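Local atomic coordinates of aerotolerance-related membrane protein (Bacteroides fragilis, PDB entry 4JDU), a protein that probably serves in aerotolerance as a calcium-binding membrane protein, represented here by its von Willebrand factor A domain region. Residues V114-E119 with V139-V144; L173-C178 with Y189-N194. The protein carries 6 engineered substitutions. One frame throughout, in Å; residues are numbered along the deposited sequence. Where two conformers were deposited one is given.

Contact 1 (V114-E119 with V139-V144)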
ATOM      1  N   VAL A 114      -4.394  -0.334  -0.600  1.00 13.49           N
ATOM      2  CA  VAL A 114      -3.080  -0.658  -1.146  1.00 13.56           C
ATOM      3  C   VAL A 114      -2.267   0.622  -1.287  1.00 12.40           C
ATOM      4  O   VAL A 114      -2.741   1.584  -1.889  1.00 14.36           O
ATOM      5  CB  VAL A 114      -3.196  -1.344  -2.523  1.00 13.46           C
ATOM      6  CG1 VAL A 114      -1.830  -1.772  -3.019  1.00 16.04           C
ATOM      7  CG2 VAL A 114      -4.122  -2.561  -2.443  1.00 13.98           C
ATOM      8  N   ILE A 115      -1.063   0.638  -0.709  1.00 11.91           N
ATOM      9  CA  ILE A 115      -0.168   1.797  -0.777  1.00 12.51           C
ATOM     10  C   ILE A 115       1.109   1.394  -1.511  1.00 12.76           C
ATOM     11  O   ILE A 115       1.872   0.550  -1.046  1.00 13.85           O
ATOM     12  CB  ILE A 115       0.134   2.355   0.626  1.00 14.05           C
ATOM     13  CG1 ILE A 115      -1.187   2.544   1.382  1.00 18.03           C
ATOM     14  CG2 ILE A 115       0.891   3.662   0.537  1.00 17.54           C
ATOM     15  CD1 ILE A 115      -1.041   3.115   2.763  1.00 19.08           C
ATOM     16  N   THR A 116       1.326   1.986  -2.682  1.00 14.34           N
ATOM     17  CA  THR A 116       2.306   1.453  -3.617  1.00 13.66           C
ATOM     18  C   THR A 116       2.674   2.493  -4.660  1.00 13.86           C
ATOM     19  O   THR A 116       1.946   3.462  -4.848  1.00 16.20           O
ATOM     20  CB  THR A 116       1.726   0.192  -4.334  1.00 13.74           C
ATOM     21  OG1 THR A 116       2.705  -0.380  -5.207  1.00 14.29           O
ATOM     22  CG2 THR A 116       0.459   0.542  -5.149  1.00 14.32           C
ATOM     23  N   ASP A 117       3.794   2.287  -5.347  1.00 15.00           N
ATOM     24  CA  ASP A 117       4.120   3.107  -6.511  1.00 16.69           C
ATOM     25  C   ASP A 117       3.550   2.461  -7.776  1.00 17.53           C
ATOM     26  O   ASP A 117       3.698   2.990  -8.887  1.00 21.19           O
ATOM     27  CB  ASP A 117       5.628   3.351  -6.614  1.00 18.09           C
ATOM     28  CG  ASP A 117       6.443   2.070  -6.588  1.00 18.61           C
ATOM     29  OD1 ASP A 117       5.921   1.009  -7.005  1.00 19.05           O
ATOM     30  OD2 ASP A 117       7.615   2.135  -6.164  1.00 19.03           O
ATOM     31  N   GLY A 118       2.913   1.312  -7.597  1.00 19.34           N
ATOM     32  CA  GLY A 118       2.176   0.674  -8.674  1.00 25.36           C
ATOM     33  C   GLY A 118       3.054   0.050  -9.731  1.00 28.31           C
ATOM     34  O   GLY A 118       2.547  -0.473 -10.729  1.00 34.48           O
ATOM     35  N   GLU A 119       4.368   0.109  -9.540  1.00 27.36           N
ATOM     36  CA  GLU A 119       5.288  -0.561 -10.448  1.00 35.46           C
ATOM     37  C   GLU A 119       5.126  -2.061 -10.310  1.00 44.02           C
ATOM     38  O   GLU A 119       6.050  -2.751  -9.874  1.00 35.25           O
ATOM     39  CB  GLU A 119       6.731  -0.195 -10.126  1.00 38.02           C
ATOM     40  CG  GLU A 119       7.157   1.133 -10.681  1.00 44.79           C
ATOM     41  CD  GLU A 119       8.597   1.127 -11.143  1.00 47.09           C
ATOM     42  OE1 GLU A 119       8.930   1.923 -12.049  1.00 50.53           O
ATOM     43  OE2 GLU A 119       9.398   0.337 -10.596  1.00 46.71           O
ATOM     44  N   VAL A 139     -11.525  -2.135  -2.770  1.00 15.16           N
ATOM     45  CA  VAL A 139     -10.076  -1.969  -2.887  1.00 14.90           C
ATOM     46  C   VAL A 139      -9.743  -0.558  -3.352  1.00 14.82           C
ATOM     47  O   VAL A 139     -10.128  -0.138  -4.451  1.00 16.31           O
ATOM     48  CB  VAL A 139      -9.436  -2.964  -3.859  1.00 16.36           C
ATOM     49  CG1 VAL A 139      -7.918  -2.829  -3.822  1.00 16.73           C
ATOM     50  CG2 VAL A 139      -9.863  -4.388  -3.538  1.00 18.03           C
ATOM     51  N   ASN A 140      -9.040   0.155  -2.477  1.00 14.54           N
ATOM     52  CA  ASN A 140      -8.575   1.516  -2.719  1.00 14.35           C
ATOM     53  C   ASN A 140      -7.079   1.491  -2.958  1.00 15.31           C
ATOM     54  O   ASN A 140      -6.373   0.617  -2.457  1.00 14.61           O
ATOM     55  CB  ASN A 140      -8.877   2.386  -1.495  1.00 16.36           C
ATOM     56  CG  ASN A 140     -10.349   2.375  -1.128  1.00 16.78           C
ATOM     57  OD1 ASN A 140     -11.179   2.951  -1.840  1.00 17.61           O
ATOM     58  ND2 ASN A 140     -10.684   1.721  -0.010  1.00 18.76           N
ATOM     59  N   VAL A 141      -6.587   2.464  -3.710  1.00 14.52           N
ATOM     60  CA  VAL A 141      -5.157   2.546  -3.973  1.00 15.74           C
ATOM     61  C   VAL A 141      -4.625   3.955  -3.726  1.00 15.75           C
ATOM     62  O   VAL A 141      -5.165   4.945  -4.253  1.00 16.58           O
ATOM     63  CB  VAL A 141      -4.819   2.106  -5.416  1.00 14.68           C
ATOM     64  CG1 VAL A 141      -3.317   2.160  -5.642  1.00 17.31           C
ATOM     65  CG2 VAL A 141      -5.347   0.699  -5.703  1.00 16.13           C
ATOM     66  N   LEU A 142      -3.584   4.044  -2.898  1.00 15.18           N
ATOM     67  CA  LEU A 142      -2.869   5.295  -2.690  1.00 15.44           C
ATOM     68  C   LEU A 142      -1.530   5.169  -3.403  1.00 14.49           C
ATOM     69  O   LEU A 142      -0.692   4.327  -3.048  1.00 15.75           O
ATOM     70  CB  LEU A 142      -2.679   5.590  -1.200  1.00 17.71           C
ATOM     71  CG  LEU A 142      -3.947   5.494  -0.352  1.00 25.62           C
ATOM     72  CD1 LEU A 142      -3.681   5.876   1.093  1.00 22.32           C
ATOM     73  CD2 LEU A 142      -5.072   6.328  -0.944  1.00 32.58           C
ATOM     74  N   GLY A 143      -1.350   5.981  -4.443  1.00 17.32           N
ATOM     75  CA  GLY A 143      -0.145   5.922  -5.249  1.00 16.33           C
ATOM     76  C   GLY A 143       0.885   6.890  -4.703  1.00 16.40           C
ATOM     77  O   GLY A 143       0.602   8.082  -4.549  1.00 19.94           O
ATOM     78  N   VAL A 144       2.065   6.375  -4.376  1.00 14.90           N
ATOM     79  CA  VAL A 144       3.127   7.248  -3.879  0.53 14.25           C
ATOM     80  C   VAL A 144       4.271   7.285  -4.865  1.00 15.23           C
ATOM     81  O   VAL A 144       4.715   6.265  -5.382  1.00 16.57           O
ATOM     82  CB  VAL A 144       3.663   6.851  -2.474  0.53 16.85           C
ATOM     83  CG1 VAL A 144       2.665   7.225  -1.383  0.53 16.16           C
ATOM     84  CG2 VAL A 144       3.977   5.386  -2.431  0.53 13.72           C
TER

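Contact 2 (L173-C178 with Y189-N194)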
ATOM      1  N   LEU A 173       6.055   6.225 -10.724  1.00 19.36           N
ATOM      2  CA  LEU A 173       4.675   5.946 -10.330  1.00 16.54           C
ATOM      3  C   LEU A 173       3.916   5.480 -11.560  1.00 20.35           C
ATOM      4  O   LEU A 173       3.933   6.150 -12.597  1.00 21.33           O
ATOM      5  CB  LEU A 173       4.015   7.207  -9.777  1.00 18.63           C
ATOM      6  CG  LEU A 173       2.512   7.069  -9.488  1.00 17.07           C
ATOM      7  CD1 LEU A 173       2.280   6.302  -8.210  1.00 21.46           C
ATOM      8  CD2 LEU A 173       1.872   8.442  -9.408  1.00 22.57           C
ATOM      9  N   ASN A 174       3.275   4.319 -11.456  1.00 18.36           N
ATOM     10  CA  ASN A 174       2.443   3.803 -12.537  1.00 21.77           C
ATOM     11  C   ASN A 174       0.993   4.130 -12.251  1.00 22.26           C
ATOM     12  O   ASN A 174       0.244   3.305 -11.721  1.00 22.40           O
ATOM     13  CB  ASN A 174       2.625   2.292 -12.695  1.00 21.85           C
ATOM     14  CG  ASN A 174       1.939   1.749 -13.946  1.00 31.08           C
ATOM     15  OD1 ASN A 174       0.992   2.345 -14.466  1.00 27.07           O
ATOM     16  ND2 ASN A 174       2.414   0.608 -14.431  1.00 40.81           N
ATOM     17  N   GLU A 175       0.588   5.337 -12.609  1.00 18.59           N
ATOM     18  CA  GLU A 175      -0.729   5.815 -12.232  1.00 18.44           C
ATOM     19  C   GLU A 175      -1.839   5.044 -12.922  1.00 18.60           C
ATOM     20  O   GLU A 175      -2.850   4.734 -12.289  1.00 18.63           O
ATOM     21  CB  GLU A 175      -0.840   7.302 -12.548  1.00 22.97           C
ATOM     22  CG  GLU A 175      -1.992   8.006 -11.852  1.00 28.32           C
ATOM     23  CD  GLU A 175      -1.639   9.445 -11.525  1.00 28.04           C
ATOM     24  OE1 GLU A 175      -1.539  10.262 -12.465  1.00 40.21           O
ATOM     25  OE2 GLU A 175      -1.436   9.745 -10.329  1.00 27.42           O
ATOM     26  N   ALA A 176      -1.669   4.742 -14.209  1.00 20.88           N
ATOM     27  CA  ALA A 176      -2.707   4.037 -14.955  1.00 23.35           C
ATOM     28  C   ALA A 176      -3.057   2.716 -14.286  1.00 21.93           C
ATOM     29  O   ALA A 176      -4.239   2.389 -14.133  1.00 21.83           O
ATOM     30  CB  ALA A 176      -2.271   3.811 -16.401  1.00 24.97           C
HETATM   31  N   MSE A 177      -2.032   1.971 -13.882  1.00 20.58           N
HETATM   32  CA  MSE A 177      -2.231   0.689 -13.206  1.00 26.50           C
HETATM   33  C   MSE A 177      -2.966   0.881 -11.885  1.00 23.60           C
HETATM   34  O   MSE A 177      -3.916   0.156 -11.592  1.00 23.07           O
HETATM   35  CB  MSE A 177      -0.888  -0.024 -12.984  1.00 30.27           C
HETATM   36  CG  MSE A 177      -0.934  -1.264 -12.077  1.00 37.11           C
HETATM   37 SE   MSE A 177      -2.116  -2.715 -12.654  0.41 38.47          SE
HETATM   38  CE  MSE A 177      -1.459  -3.033 -14.469  1.00 31.79           C
ATOM     39  N   CYS A 178      -2.545   1.856 -11.088  1.00 18.93           N
ATOM     40  CA  CYS A 178      -3.190   2.087  -9.801  1.00 19.18           C
ATOM     41  C   CYS A 178      -4.655   2.474  -9.992  1.00 19.18           C
ATOM     42  O   CYS A 178      -5.529   2.035  -9.239  1.00 16.34           O
ATOM     43  CB  CYS A 178      -2.480   3.198  -9.029  1.00 19.34           C
ATOM     44  SG  CYS A 178      -0.801   2.856  -8.424  1.00 25.20           S
ATOM     45  N   TYR A 189      -8.812   5.985  -6.133  1.00 18.96           N
ATOM     46  CA  TYR A 189      -7.372   6.159  -6.300  1.00 18.52           C
ATOM     47  C   TYR A 189      -7.003   7.584  -5.917  1.00 18.88           C
ATOM     48  O   TYR A 189      -7.663   8.548  -6.323  1.00 20.72           O
ATOM     49  CB  TYR A 189      -6.908   5.892  -7.739  1.00 17.75           C
ATOM     50  CG  TYR A 189      -5.500   6.391  -7.982  1.00 19.72           C
ATOM     51  CD1 TYR A 189      -4.411   5.716  -7.457  1.00 21.32           C
ATOM     52  CD2 TYR A 189      -5.263   7.550  -8.706  1.00 21.10           C
ATOM     53  CE1 TYR A 189      -3.121   6.178  -7.650  1.00 21.56           C
ATOM     54  CE2 TYR A 189      -3.969   8.013  -8.912  1.00 21.61           C
ATOM     55  CZ  TYR A 189      -2.906   7.315  -8.382  1.00 20.96           C
ATOM     56  OH  TYR A 189      -1.597   7.734  -8.557  1.00 23.77           O
ATOM     57  N   ILE A 190      -5.942   7.716  -5.130  1.00 17.91           N
ATOM     58  CA  ILE A 190      -5.407   9.025  -4.780  1.00 17.97           C
ATOM     59  C   ILE A 190      -3.914   9.018  -5.021  1.00 17.99           C
ATOM     60  O   ILE A 190      -3.211   8.129  -4.527  1.00 16.69           O
ATOM     61  CB  ILE A 190      -5.620   9.336  -3.294  1.00 21.96           C
ATOM     62  CG1 ILE A 190      -7.108   9.354  -2.951  1.00 29.12           C
ATOM     63  CG2 ILE A 190      -4.968  10.658  -2.921  1.00 26.01           C
ATOM     64  CD1 ILE A 190      -7.367   9.255  -1.474  1.00 37.40           C
ATOM     65  N   ARG A 191      -3.414  10.000  -5.772  1.00 21.18           N
ATOM     66  CA  ARG A 191      -1.973  10.203  -5.856  1.00 21.35           C
ATOM     67  C   ARG A 191      -1.533  10.992  -4.629  1.00 21.33           C
ATOM     68  O   ARG A 191      -1.949  12.138  -4.428  1.00 26.72           O
ATOM     69  CB  ARG A 191      -1.550  10.955  -7.121  1.00 27.84           C
ATOM     70  CG  ARG A 191      -0.027  11.032  -7.229  1.00 26.91           C
ATOM     71  CD  ARG A 191       0.460  12.130  -8.158  1.00 35.74           C
ATOM     72  NE  ARG A 191       0.224  11.820  -9.562  1.00 38.44           N
ATOM     73  CZ  ARG A 191       0.692  12.551 -10.569  1.00 44.23           C
ATOM     74  NH1 ARG A 191       1.429  13.627 -10.320  1.00 40.39           N
ATOM     75  NH2 ARG A 191       0.435  12.205 -11.823  1.00 44.24           N
ATOM     76  N   VAL A 192      -0.713  10.369  -3.800  1.00 23.91           N
ATOM     77  CA  VAL A 192      -0.360  10.965  -2.519  1.00 25.73           C
ATOM     78  C   VAL A 192       0.593  12.134  -2.676  1.00 34.36           C
ATOM     79  O   VAL A 192       1.680  11.986  -3.234  1.00 33.14           O
ATOM     80  CB  VAL A 192       0.281   9.936  -1.586  1.00 28.47           C
ATOM     81  CG1 VAL A 192       0.616  10.594  -0.256  1.00 32.45           C
ATOM     82  CG2 VAL A 192      -0.659   8.759  -1.383  1.00 24.40           C
ATOM     83  N   ASP A 193       0.183  13.298  -2.187  1.00 30.67           N
ATOM     84  CA  ASP A 193       1.105  14.423  -2.089  1.00 38.19           C
ATOM     85  C   ASP A 193       1.094  14.989  -0.666  1.00 43.17           C
ATOM     86  O   ASP A 193       2.047  14.783   0.088  1.00 49.91           O
ATOM     87  CB  ASP A 193       0.819  15.469  -3.172  1.00 34.70           C
ATOM     88  CG  ASP A 193       1.350  15.043  -4.534  1.00 41.04           C
ATOM     89  OD1 ASP A 193       2.333  14.267  -4.576  1.00 51.52           O
ATOM     90  OD2 ASP A 193       0.793  15.486  -5.561  1.00 49.65           O
ATOM     91  N   ASN A 194       0.021  15.669  -0.281  1.00 39.41           N
ATOM     92  CA  ASN A 194      -0.191  15.951   1.135  1.00 45.75           C
ATOM     93  C   ASN A 194      -0.766  14.706   1.816  1.00 48.21           C
ATOM     94  O   ASN A 194      -1.930  14.356   1.602  1.00 48.45           O
ATOM     95  CB  ASN A 194      -1.112  17.159   1.324  1.00 47.85           C
ATOM     96  CG  ASN A 194      -1.202  17.607   2.777  1.00 57.42           C
ATOM     97  OD1 ASN A 194      -1.568  16.829   3.660  1.00 60.41           O
ATOM     98  ND2 ASN A 194      -0.865  18.868   3.030  1.00 59.36           N
TER

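Contact 1 (V114-E119 with V139-V144)
I115 and L142 share a first torsion of -50°, which sets I115 CG1 and L142 CG anti to their carbonyl carbons; the two side chains run side by side in the same direction, with I115 CD1 4.2 Å from L142 CD1. They belong to neighbouring parallel strands of a beta-alpha-beta unit in the central sheet of a von Willebrand factor A fold, joined through helix 125-134. The backbone ladder runs V114 N to N140 O, L142 N to V114 O, T116 N to L142 O and V144 N to T116 O, all within 2.8-3.1 Å. On the sheet face of V114 and V141, T116 sends CG2 to V141 CG1, 4.1 Å away, while helix 91-99 packs against V114 and T116. At this strand end S18, S20 and T89 hold a calcium ion; D117, a calcium ligand seen for this protein, is not bound to it here, its side chain about 4 Å away (nearest atoms). D117 OD2 hydrogen-bonds to S20 OG and forms a salt bridge with R30. T116 OG1, hydrogen-bonded to D16, also takes G118 N in an ST turn. In an Asx turn, E119 N reaches D117 OD1 at 3.1 Å, on the anti side and 32° out of the carboxylate plane.

Contact 2 (L173-C178 with Y189-N194)
E175 spends both carboxylate oxygens on Y189 and R191, and three donors are satisfied at once. OE2 takes two of them: Y189 OH gives to the anti lone pair of E175 OE2 at 2.7 Å, while R191 NE comes to E175 OE2 on the syn side at 2.8 Å, in a nearly straight bond of 171°. R191 NH2 meets E175 OE1, also at 2.8 Å, completing a side-on, two-nitrogen salt bridge in which carboxylate and guanidinium planes stand only 22° apart. The two salt-bridge bonds together restrain rotation of the carboxylate, and the nearby positive charge probably favours its ionised form. These residues tie the first turn of helix 175-184 to strand 189-191, the edge strand on this side of the sheet; the helix lies in the crossover from strand 138-143, part of another beta-alpha-beta unit. C178 CB approaches the Y189 ring obliquely, 3.3 Å from Y189 CE1, a tight contact, and both residues touch V141. L173 and Y189 reach tip to tip, with L173 CD2 3.6 Å from Y189 OH. N174 acts as N-cap: its OD1 accepts from the backbone N of M177, a selenomethionine, at 3.1 Å, the donor standing 52° out of the carbonyl plane.

Overall arrangement
Both contacts reach the parallel part of the main sheet, as strand 138-143 pairs with strand 109-116 in contact 1 and borders strand 189-191 of contact 2. Their centres are about 6 Å apart, and they meet directly: G143 N and O probably bond to I190 O and V192 N. Contact 1 is wholly buried, a strand-to-strand pairing of backbone bonds and aliphatic side chains, with the polar side chains T116 and D117 at its calcium-site end. Contact 2 lies farther out and is only partly buried; it joins a helix to an edge strand through a salt bridge and a hydroxyl bond beside the packing of L173 and C178. Its loop nevertheless returns to the metal end, where N174 and D117 share a backbone hydrogen bond.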